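Local structure of heme oxygenase (Leptospira interrogans, 5KZL) at residues Ser198-Val201 / Phe202-Gln206; Gln168-Asn171 / Gly172-Asn176; Gly42-Ala45 / Arg46-Ala50; Val54-Ser57 / Met58-Leu62. The protein catalyses the oxygen-dependent opening of the heme ring, probably to biliverdin, carbon monoxide and iron, as heme oxygenases do. The protein carries 1 engineered substitution. All coordinates share one frame; numbering follows the deposited sequence.

Contact 1 (Ser198-Val201 / Phe202-Gln206). With HEM (protoporphyrin IX containing Fe), chain B.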
# COMPACT_ATOMS: atom_id res chain seq x y z
N SER A 198 1.84 -1.83 -12.15
CA SER A 198 2.01 -0.71 -11.20
C SER A 198 1.03 0.43 -11.54
O SER A 198 0.38 0.96 -10.64
CB SER A 198 3.45 -0.22 -11.20
OG SER A 198 4.33 -1.26 -10.81
N LYS A 199 0.89 0.76 -12.83
CA LYS A 199 -0.06 1.79 -13.27
C LYS A 199 -1.51 1.43 -12.89
O LYS A 199 -2.27 2.30 -12.43
CB LYS A 199 0.06 2.03 -14.76
CG LYS A 199 1.38 2.69 -15.13
CD LYS A 199 1.52 2.77 -16.64
CE LYS A 199 2.80 3.43 -17.04
NZ LYS A 199 2.62 4.91 -17.12
N GLN A 200 -1.87 0.14 -13.05
CA GLN A 200 -3.19 -0.40 -12.71
C GLN A 200 -3.41 -0.27 -11.20
O GLN A 200 -4.51 0.13 -10.77
CB GLN A 200 -3.26 -1.89 -13.09
CG GLN A 200 -4.10 -2.21 -14.32
CD GLN A 200 -5.51 -1.71 -14.20
OE1 GLN A 200 -6.36 -2.24 -13.47
NE2 GLN A 200 -5.74 -0.64 -14.88
N VAL A 201 -2.38 -0.57 -10.40
CA VAL A 201 -2.46 -0.46 -8.93
C VAL A 201 -2.73 0.99 -8.55
O VAL A 201 -3.62 1.22 -7.72
CB VAL A 201 -1.23 -1.04 -8.17
CG1 VAL A 201 -1.43 -0.97 -6.66
CG2 VAL A 201 -0.96 -2.48 -8.58
N PHE A 202 -2.01 1.97 -9.15
CA PHE A 202 -2.27 3.38 -8.85
C PHE A 202 -3.73 3.71 -9.14
O PHE A 202 -4.38 4.36 -8.32
CB PHE A 202 -1.35 4.35 -9.63
CG PHE A 202 -0.04 4.65 -8.93
CD1 PHE A 202 0.03 5.58 -7.89
CD2 PHE A 202 1.14 4.02 -9.33
CE1 PHE A 202 1.24 5.83 -7.24
CE2 PHE A 202 2.35 4.28 -8.69
CZ PHE A 202 2.40 5.17 -7.64
N LEU A 203 -4.26 3.20 -10.28
CA LEU A 203 -5.67 3.44 -10.64
C LEU A 203 -6.63 2.83 -9.61
O LEU A 203 -7.66 3.45 -9.28
CB LEU A 203 -5.95 2.84 -12.03
CG LEU A 203 -7.24 3.36 -12.68
CD1 LEU A 203 -7.06 4.83 -13.20
CD2 LEU A 203 -7.67 2.45 -13.82
N LEU A 204 -6.29 1.62 -9.09
CA LEU A 204 -7.16 0.95 -8.11
C LEU A 204 -7.18 1.73 -6.80
O LEU A 204 -8.23 1.84 -6.18
CB LEU A 204 -6.76 -0.51 -7.90
CG LEU A 204 -7.08 -1.45 -9.11
CD1 LEU A 204 -6.24 -2.71 -9.04
CD2 LEU A 204 -8.53 -1.85 -9.12
N ASN A 205 -6.04 2.36 -6.44
CA ASN A 205 -5.97 3.23 -5.26
C ASN A 205 -6.79 4.49 -5.47
O ASN A 205 -7.50 4.89 -4.55
CB ASN A 205 -4.51 3.57 -4.92
CG ASN A 205 -3.90 2.46 -4.12
OD1 ASN A 205 -4.02 2.43 -2.90
ND2 ASN A 205 -3.41 1.42 -4.80
N GLN A 206 -6.73 5.10 -6.68
CA GLN A 206 -7.56 6.28 -7.02
C GLN A 206 -9.04 5.90 -6.89
O GLN A 206 -9.84 6.72 -6.42
CB GLN A 206 -7.29 6.77 -8.46
CG GLN A 206 -5.86 7.25 -8.69
CD GLN A 206 -5.62 7.84 -10.07
OE1 GLN A 206 -6.42 8.62 -10.60
NE2 GLN A 206 -4.46 7.53 -10.66
CHA HEM B . 7.11 8.08 -2.83
CHB HEM B . 3.17 5.60 -3.72
CHC HEM B . 0.60 9.27 -2.06
CHD HEM B . 4.50 11.24 -0.41
C1A HEM B . 6.25 7.10 -3.20
C2A HEM B . 6.67 5.89 -3.86
C3A HEM B . 5.56 5.22 -4.13
C4A HEM B . 4.48 5.95 -3.64
CMA HEM B . 5.45 3.89 -4.78
CAA HEM B . 8.08 5.46 -4.19
CBA HEM B . 8.64 6.15 -5.45
CGA HEM B . 9.95 5.56 -5.80
O1A HEM B . 10.10 5.00 -6.85
O2A HEM B . 10.85 5.66 -4.99
C1B HEM B . 2.09 6.39 -3.37
C2B HEM B . 0.70 6.04 -3.62
C3B HEM B . 0.00 7.09 -3.15
C4B HEM B . 0.97 8.07 -2.63
CMB HEM B . 0.16 4.79 -4.23
CAB HEM B . -1.39 7.32 -3.13
CBB HEM B . -2.05 6.57 -3.85
C1C HEM B . 1.38 10.08 -1.32
C2C HEM B . 0.94 11.07 -0.39
C3C HEM B . 2.07 11.62 0.08
C4C HEM B . 3.19 10.94 -0.53
CMC HEM B . -0.51 11.40 -0.03
CAC HEM B . 2.11 12.69 1.05
CBC HEM B . 3.15 12.90 1.74
C1D HEM B . 5.54 10.59 -1.03
C2D HEM B . 6.96 11.02 -0.90
C3D HEM B . 7.67 10.12 -1.54
C4D HEM B . 6.71 9.16 -2.09
CMD HEM B . 7.47 12.18 -0.12
CAD HEM B . 9.16 10.15 -1.71
CBD HEM B . 9.92 9.75 -0.50
CGD HEM B . 11.40 9.77 -0.70
O1D HEM B . 11.87 9.78 -1.77
O2D HEM B . 12.09 9.74 0.28
NA HEM B . 4.92 7.07 -3.13
NB HEM B . 2.11 7.57 -2.84
NC HEM B . 2.69 10.07 -1.36
ND HEM B . 5.47 9.48 -1.74
FE HEM B . 3.84 8.58 -2.28
O HOH W 1 3.79 7.54 -0.25
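Phe202 reaches back over the preceding turn of helix 188-210, against Ser198 and Lys199, and outward to the heme. Starting at CB, the first neighbour is the carbonyl of Lys199, with Phe202 CB 3.6 Å from Lys199 O. On one side of the ring CD2 of Phe202 lies 3.4 Å from Ser198 O, an oxygen already bonded to Phe202 N. On the other the cofactor begins: Phe202 CD1 is 3.7 Å and CE1 3.4 Å from the heme methyl CMB, and CZ at the tip stands 4.0 Å from the meso carbon CHB. The methyl meets the ring obliquely, and the contact is apolar.

One turn on, Asn205 sends ND2 back to Val201 O, 2.9 Å away. That bond comes in 51° out of the carbonyl plane, while Asn205 N reaches the same oxygen close to the C=O direction. The amide is held at both ends, with ND2 also bonded to Tyr110 OH and OD1 receiving Arg132 NH1.

Helix 188-210 is thus flanked by helix 105-120, which Leu204 and Val201 touch at Tyr110, by helix 125-151, where Val201 meets His128 and Val131, and by helix 19-24, on which Phe202 leans at Glu21 and His22.

Contact 2 (Gln168-Asn171 / Gly172-Asn176). With HEM (protoporphyrin IX containing Fe), chain B.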
# COMPACT_ATOMS: atom_id res chain seq x y z
N GLN A 168 14.53 -0.55 11.77
CA GLN A 168 15.14 0.52 12.58
C GLN A 168 15.87 1.56 11.76
O GLN A 168 16.15 2.64 12.27
CB GLN A 168 16.05 -0.04 13.69
CG GLN A 168 15.30 -0.84 14.77
CD GLN A 168 15.04 -2.26 14.34
OE1 GLN A 168 15.94 -2.97 13.85
NE2 GLN A 168 13.79 -2.69 14.45
N ASP A 169 16.18 1.23 10.49
CA ASP A 169 16.85 2.12 9.53
C ASP A 169 15.98 2.21 8.27
O ASP A 169 16.19 1.46 7.32
CB ASP A 169 18.25 1.57 9.19
CG ASP A 169 19.04 2.35 8.16
OD1 ASP A 169 18.61 3.48 7.81
OD2 ASP A 169 20.07 1.82 7.67
N ILE A 170 15.03 3.14 8.26
CA ILE A 170 14.10 3.30 7.14
C ILE A 170 14.83 3.60 5.83
O ILE A 170 14.52 2.98 4.81
CB ILE A 170 13.02 4.38 7.48
CG1 ILE A 170 12.18 3.94 8.70
CG2 ILE A 170 12.11 4.66 6.26
CD1 ILE A 170 11.42 5.07 9.42
N ASN A 171 15.79 4.57 5.87
CA ASN A 171 16.58 4.98 4.70
C ASN A 171 17.34 3.80 4.11
O ASN A 171 17.31 3.58 2.92
CB ASN A 171 17.53 6.13 5.07
CG ASN A 171 18.25 6.75 3.90
OD1 ASN A 171 17.64 7.34 3.00
ND2 ASN A 171 19.58 6.67 3.90
N GLY A 172 17.99 3.03 4.99
CA GLY A 172 18.75 1.85 4.57
C GLY A 172 17.84 0.79 3.96
O GLY A 172 18.19 0.19 2.94
N PHE A 173 16.64 0.59 4.56
CA PHE A 173 15.67 -0.39 4.06
C PHE A 173 15.11 0.01 2.70
O PHE A 173 14.97 -0.84 1.83
CB PHE A 173 14.52 -0.61 5.05
CG PHE A 173 13.77 -1.89 4.83
CD1 PHE A 173 12.77 -1.98 3.86
CD2 PHE A 173 14.04 -3.02 5.59
CE1 PHE A 173 12.07 -3.17 3.65
CE2 PHE A 173 13.35 -4.22 5.37
CZ PHE A 173 12.35 -4.28 4.43
N LYS A 174 14.80 1.31 2.49
CA LYS A 174 14.31 1.79 1.19
C LYS A 174 15.34 1.49 0.10
O LYS A 174 14.96 1.01 -0.97
CB LYS A 174 14.07 3.30 1.24
CG LYS A 174 12.77 3.73 1.94
CD LYS A 174 12.79 5.20 2.35
CE LYS A 174 12.98 6.21 1.25
NZ LYS A 174 13.22 7.59 1.81
N GLN A 175 16.64 1.73 0.39
CA GLN A 175 17.74 1.48 -0.53
C GLN A 175 17.84 -0.00 -0.84
O GLN A 175 17.89 -0.39 -2.02
CB GLN A 175 19.08 2.00 0.04
CG GLN A 175 19.15 3.53 0.13
CD GLN A 175 20.32 4.06 0.94
OE1 GLN A 175 20.99 3.34 1.70
NE2 GLN A 175 20.54 5.35 0.85
N ASN A 176 17.77 -0.84 0.22
CA ASN A 176 17.84 -2.29 0.12
C ASN A 176 16.66 -2.83 -0.69
O ASN A 176 16.84 -3.75 -1.48
CB ASN A 176 17.89 -2.92 1.51
CG ASN A 176 19.20 -2.74 2.24
OD1 ASN A 176 20.13 -2.08 1.77
ND2 ASN A 176 19.29 -3.33 3.42
CHA HEM B . 7.11 8.08 -2.83
CHB HEM B . 3.17 5.60 -3.72
CHC HEM B . 0.60 9.27 -2.06
CHD HEM B . 4.50 11.24 -0.41
C1A HEM B . 6.25 7.10 -3.20
C2A HEM B . 6.67 5.89 -3.86
C3A HEM B . 5.56 5.22 -4.13
C4A HEM B . 4.48 5.95 -3.64
CMA HEM B . 5.45 3.89 -4.78
CAA HEM B . 8.08 5.46 -4.19
CBA HEM B . 8.64 6.15 -5.45
CGA HEM B . 9.95 5.56 -5.80
O1A HEM B . 10.10 5.00 -6.85
O2A HEM B . 10.85 5.66 -4.99
C1B HEM B . 2.09 6.39 -3.37
C2B HEM B . 0.70 6.04 -3.62
C3B HEM B . 0.00 7.09 -3.15
C4B HEM B . 0.97 8.07 -2.63
CMB HEM B . 0.16 4.79 -4.23
CAB HEM B . -1.39 7.32 -3.13
CBB HEM B . -2.05 6.57 -3.85
C1C HEM B . 1.38 10.08 -1.32
C2C HEM B . 0.94 11.07 -0.39
C3C HEM B . 2.07 11.62 0.08
C4C HEM B . 3.19 10.94 -0.53
CMC HEM B . -0.51 11.40 -0.03
CAC HEM B . 2.11 12.69 1.05
CBC HEM B . 3.15 12.90 1.74
C1D HEM B . 5.54 10.59 -1.03
C2D HEM B . 6.96 11.02 -0.90
C3D HEM B . 7.67 10.12 -1.54
C4D HEM B . 6.71 9.16 -2.09
CMD HEM B . 7.47 12.18 -0.12
CAD HEM B . 9.16 10.15 -1.71
CBD HEM B . 9.92 9.75 -0.50
CGD HEM B . 11.40 9.77 -0.70
O1D HEM B . 11.87 9.78 -1.77
O2D HEM B . 12.09 9.74 0.28
NA HEM B . 4.92 7.07 -3.13
NB HEM B . 2.11 7.57 -2.84
NC HEM B . 2.69 10.07 -1.36
ND HEM B . 5.47 9.48 -1.74
FE HEM B . 3.84 8.58 -2.28
O HOH W 1 3.79 7.54 -0.25
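Asp169 and Gly172 form the N-terminal cap of helix 170-183, with the aspartate at the N-cap position. Its CG is turned anti to its own backbone nitrogen (chi1 177°), which swings the carboxylate forward over the first turn. Asp169 OD1 there accepts Gly172 N at 2.9 Å. The amide meets the oxygen from above the carboxylate plane, 60° out of it. The other oxygen leans on the glycine itself, OD2 of Asp169 being 3.4 Å from Gly172 CA. A negative charge at this end is likely to interact favourably with the helix dipole.

From here the main chain supplies its own partners. Phe173 N bonds Asp169 O, so the capping residue offers both a side-chain and a backbone acceptor. Lys174 N takes Ile170 O, Gln175 N takes Asn171 O in a longer bond of 3.2 Å, and Asn176 N closes on Gly172 O. At Gln175 the carbonyl also receives Thr179 OG1 from further along the helix.

The Phe173 ring leads away from this turn to pack edge-to-face with Phe76. Ile170 and Lys174 lie against Leu137 of helix 125-151, and the aliphatic part of the lysine crosses the isoleucine at a slant, Lys174 CD sitting 4.0 Å from Ile170 CG2. The lysine chain then bends at its third torsion (chi3 59°), lifting the amine to one of the heme propionates, which lie at the mouth of the pocket in this family. Lys174 NZ gives a hydrogen bond to O2D of the heme, 2.9 Å away.

Contact 3 (Gly42-Ala45 / Arg46-Ala50)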
# COMPACT_ATOMS: atom_id res chain seq x y z
N GLY A 42 -14.72 9.94 10.61
CA GLY A 42 -15.55 8.96 9.92
C GLY A 42 -14.99 8.56 8.59
O GLY A 42 -14.84 7.37 8.32
N THR A 43 -14.65 9.55 7.75
CA THR A 43 -14.08 9.35 6.42
C THR A 43 -12.72 8.66 6.51
O THR A 43 -12.44 7.72 5.78
CB THR A 43 -14.06 10.69 5.66
OG1 THR A 43 -15.40 11.21 5.64
CG2 THR A 43 -13.57 10.54 4.25
N TYR A 44 -11.88 9.12 7.45
CA TYR A 44 -10.56 8.53 7.66
C TYR A 44 -10.66 7.03 8.02
O TYR A 44 -9.89 6.22 7.50
CB TYR A 44 -9.77 9.32 8.72
CG TYR A 44 -8.35 8.80 8.83
CD1 TYR A 44 -7.41 9.07 7.84
CD2 TYR A 44 -7.95 8.03 9.92
CE1 TYR A 44 -6.11 8.58 7.92
CE2 TYR A 44 -6.65 7.52 10.01
CZ TYR A 44 -5.74 7.81 9.01
OH TYR A 44 -4.47 7.30 9.07
N ALA A 45 -11.59 6.68 8.92
CA ALA A 45 -11.81 5.29 9.35
C ALA A 45 -12.24 4.38 8.16
O ALA A 45 -11.72 3.27 8.06
CB ALA A 45 -12.82 5.25 10.48
N ARG A 46 -13.13 4.88 7.26
CA ARG A 46 -13.58 4.14 6.07
C ARG A 46 -12.39 3.93 5.13
O ARG A 46 -12.27 2.86 4.52
CB ARG A 46 -14.75 4.86 5.36
CG ARG A 46 -16.01 4.96 6.24
CD ARG A 46 -17.23 5.48 5.50
NE ARG A 46 -17.20 6.93 5.30
CZ ARG A 46 -17.63 7.82 6.20
NH1 ARG A 46 -18.09 7.42 7.38
NH2 ARG A 46 -17.58 9.12 5.93
N HIS A 47 -11.49 4.93 5.05
CA HIS A 47 -10.27 4.87 4.26
C HIS A 47 -9.39 3.71 4.80
O HIS A 47 -8.91 2.89 4.01
CB HIS A 47 -9.61 6.26 4.32
CG HIS A 47 -8.12 6.28 4.26
ND1 HIS A 47 -7.46 6.34 3.06
CD2 HIS A 47 -7.22 6.34 5.27
CE1 HIS A 47 -6.17 6.42 3.36
NE2 HIS A 47 -5.98 6.38 4.68
N LEU A 48 -9.24 3.58 6.15
CA LEU A 48 -8.50 2.46 6.76
C LEU A 48 -9.18 1.12 6.50
O LEU A 48 -8.48 0.12 6.36
CB LEU A 48 -8.27 2.62 8.30
CG LEU A 48 -7.50 3.85 8.78
CD1 LEU A 48 -7.60 4.01 10.29
CD2 LEU A 48 -6.04 3.85 8.32
N GLU A 49 -10.53 1.08 6.42
CA GLU A 49 -11.24 -0.17 6.16
C GLU A 49 -10.89 -0.70 4.81
O GLU A 49 -10.64 -1.89 4.68
CB GLU A 49 -12.74 0.02 6.22
CG GLU A 49 -13.23 0.30 7.62
CD GLU A 49 -14.71 0.58 7.67
OE1 GLU A 49 -15.33 0.77 6.61
OE2 GLU A 49 -15.25 0.59 8.79
N ALA A 50 -10.89 0.18 3.78
CA ALA A 50 -10.54 -0.20 2.41
C ALA A 50 -9.11 -0.76 2.38
O ALA A 50 -8.89 -1.80 1.77
CB ALA A 50 -10.67 0.99 1.47
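An aromatic and aliphatic cluster one turn deep, formed by Tyr44 with His47 and Leu48, lines the buried side of the first turns of helix 41-64. Tyr44 is the central piece. With CG anti to its nitrogen (chi1 -174°), the side chain stands out from the helix, leaning toward the residues that follow, and its CE1 and CE2 sides find different neighbours, both approaching obliquely. On one, Tyr44 CE1 is 3.6 Å from His47 CD2; on the other, Tyr44 CE2 is 3.6 Å from Leu48 CD1. The imidazole is canted to the phenol, with planes 35° apart and centroids separated by 5.2 Å, an oblique pairing, neither stacked nor edge-to-face. His47 also turns a ring edge to the main chain, where CD2 comes in plane to 3.5 Å from Tyr44 O, the carbonyl that takes Leu48 N.

The phenol end is satisfied further off, Tyr44 OH bonding Tyr162 OH. On the outer side Arg46, modelled in two conformers, folds back in one of them so that a guanidinium face covers Gly42 O and Thr43 N.

Glu40, just upstream, accepts the amides of Gly42 and Thr43. Leu48 presses on Leu85 and Phe92 of helix 82-93, Thr43 and Tyr44 meet Phe30 of helix 29-36, and the C-terminal Leu212 rests against Thr43, Arg46 and His47.

Contact 4 (Val54-Ser57 / Met58-Leu62)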
# COMPACT_ATOMS: atom_id res chain seq x y z
N VAL A 54 -7.46 -4.61 1.40
CA VAL A 54 -6.42 -4.64 0.36
C VAL A 54 -5.17 -5.34 0.88
O VAL A 54 -4.69 -6.29 0.25
CB VAL A 54 -6.14 -3.20 -0.13
CG1 VAL A 54 -4.85 -3.13 -0.95
CG2 VAL A 54 -7.33 -2.64 -0.92
N TYR A 55 -4.64 -4.87 2.02
CA TYR A 55 -3.43 -5.47 2.60
C TYR A 55 -3.66 -6.90 3.08
O TYR A 55 -2.75 -7.69 2.95
CB TYR A 55 -2.85 -4.58 3.70
CG TYR A 55 -2.18 -3.33 3.16
CD1 TYR A 55 -0.83 -3.34 2.82
CD2 TYR A 55 -2.88 -2.14 3.01
CE1 TYR A 55 -0.19 -2.19 2.35
CE2 TYR A 55 -2.25 -0.98 2.56
CZ TYR A 55 -0.91 -1.02 2.23
OH TYR A 55 -0.28 0.11 1.78
N GLU A 56 -4.84 -7.23 3.62
CA GLU A 56 -5.15 -8.61 4.04
C GLU A 56 -4.97 -9.54 2.84
O GLU A 56 -4.31 -10.57 2.96
CB GLU A 56 -6.58 -8.71 4.59
CG GLU A 56 -7.06 -10.14 4.79
CD GLU A 56 -8.48 -10.22 5.31
OE1 GLU A 56 -9.40 -9.70 4.63
OE2 GLU A 56 -8.68 -10.81 6.39
N SER A 57 -5.55 -9.17 1.68
CA SER A 57 -5.46 -9.95 0.43
C SER A 57 -4.02 -9.98 -0.10
O SER A 57 -3.50 -11.06 -0.39
CB SER A 57 -6.39 -9.38 -0.63
OG SER A 57 -6.34 -10.22 -1.77
N MET A 58 -3.38 -8.78 -0.22
CA MET A 58 -2.01 -8.73 -0.71
C MET A 58 -1.08 -9.61 0.13
O MET A 58 -0.30 -10.36 -0.46
CB MET A 58 -1.53 -7.28 -0.81
CG MET A 58 -0.13 -7.16 -1.36
SD MET A 58 0.32 -5.48 -1.83
CE MET A 58 0.29 -4.69 -0.29
N GLU A 59 -1.21 -9.58 1.48
CA GLU A 59 -0.38 -10.38 2.39
C GLU A 59 -0.73 -11.86 2.32
O GLU A 59 0.19 -12.69 2.37
CB GLU A 59 -0.39 -9.80 3.81
CG GLU A 59 0.25 -8.42 3.72
CD GLU A 59 0.03 -7.30 4.72
OE1 GLU A 59 -0.47 -7.55 5.84
OE2 GLU A 59 0.46 -6.17 4.41
N GLU A 60 -2.00 -12.19 2.06
CA GLU A 60 -2.37 -13.59 1.86
C GLU A 60 -1.66 -14.14 0.60
O GLU A 60 -1.07 -15.22 0.63
CB GLU A 60 -3.88 -13.70 1.68
CG GLU A 60 -4.62 -13.80 2.99
CD GLU A 60 -6.13 -13.83 2.85
OE1 GLU A 60 -6.63 -13.98 1.71
OE2 GLU A 60 -6.82 -13.68 3.89
N GLU A 61 -1.69 -13.36 -0.48
CA GLU A 61 -1.12 -13.72 -1.77
C GLU A 61 0.42 -13.67 -1.80
O GLU A 61 1.03 -14.55 -2.41
CB GLU A 61 -1.76 -12.87 -2.89
CG GLU A 61 -3.28 -13.05 -3.01
CD GLU A 61 -3.83 -14.46 -2.89
OE1 GLU A 61 -3.21 -15.40 -3.44
OE2 GLU A 61 -4.87 -14.63 -2.22
N LEU A 62 1.04 -12.70 -1.12
CA LEU A 62 2.51 -12.64 -1.03
C LEU A 62 3.05 -13.83 -0.22
O LEU A 62 4.10 -14.38 -0.56
CB LEU A 62 2.99 -11.30 -0.44
CG LEU A 62 2.87 -10.09 -1.39
CD1 LEU A 62 3.12 -8.81 -0.62
CD2 LEU A 62 3.87 -10.20 -2.60
O HOH W 2 -6.67 -12.86 -0.97
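Val54 O accepts Met58 N in a nearly straight bond (172° at the hydrogen), the first of four consecutive i to i+4 links that keep this part of helix 41-64 regular. Tyr55 receives two side chains from the next turn. Met58, in the conformer given here, lies alongside it and rests its methyl on the ring obliquely, CE being 3.6 Å from Tyr55 CD1. Glu59 comes to the ring edge, with OE2 3.5 Å from the same Tyr55 CD1. Its buried carboxylate is well paid for: OE2 takes Tyr133 OH and the amide of Arg81, OE1 the amide of Lys82.

On another side a water joins three residues. It accepts Ser57 OG at 2.8 Å and donates to Glu60 OE1 at 2.9 Å and to Glu61 OE2 at 2.8 Å, using both of its hydrogens. Glu60 also runs beside Glu56, with OE2 of each 4.2 Å apart, a like-charge approach that may raise the proton affinity of one.

Ser57 faces Val111, Ile114 and Arg115 of helix 105-120, which also supplies Ser118 to Glu61. Met58 packs on helix 125-151, whose Arg132 and Asp136 bind Tyr55 OH.

Contacts 1, 3 and 4 lie within single helices of an all-helical enzyme, while contact 2 spans the start of one, and they sit at different depths. Contact 4 is buried, contacts 1 and 3 are partly so, and contact 2 is on the surface. Contacts 3 and 4 share helix 41-64, with centres 18 Å apart. Both put a tyrosine among neighbours, though contact 3 is mainly aromatic and aliphatic while contact 4 adds carboxylates and a water. Contacts 1 and 2 lie on successive helices and touch the same heme, one through a methyl, the other through a propionate. Helix 125-151 touches contacts 1, 2 and 4, and its Arg132 bonds side chains of contacts 1 and 4.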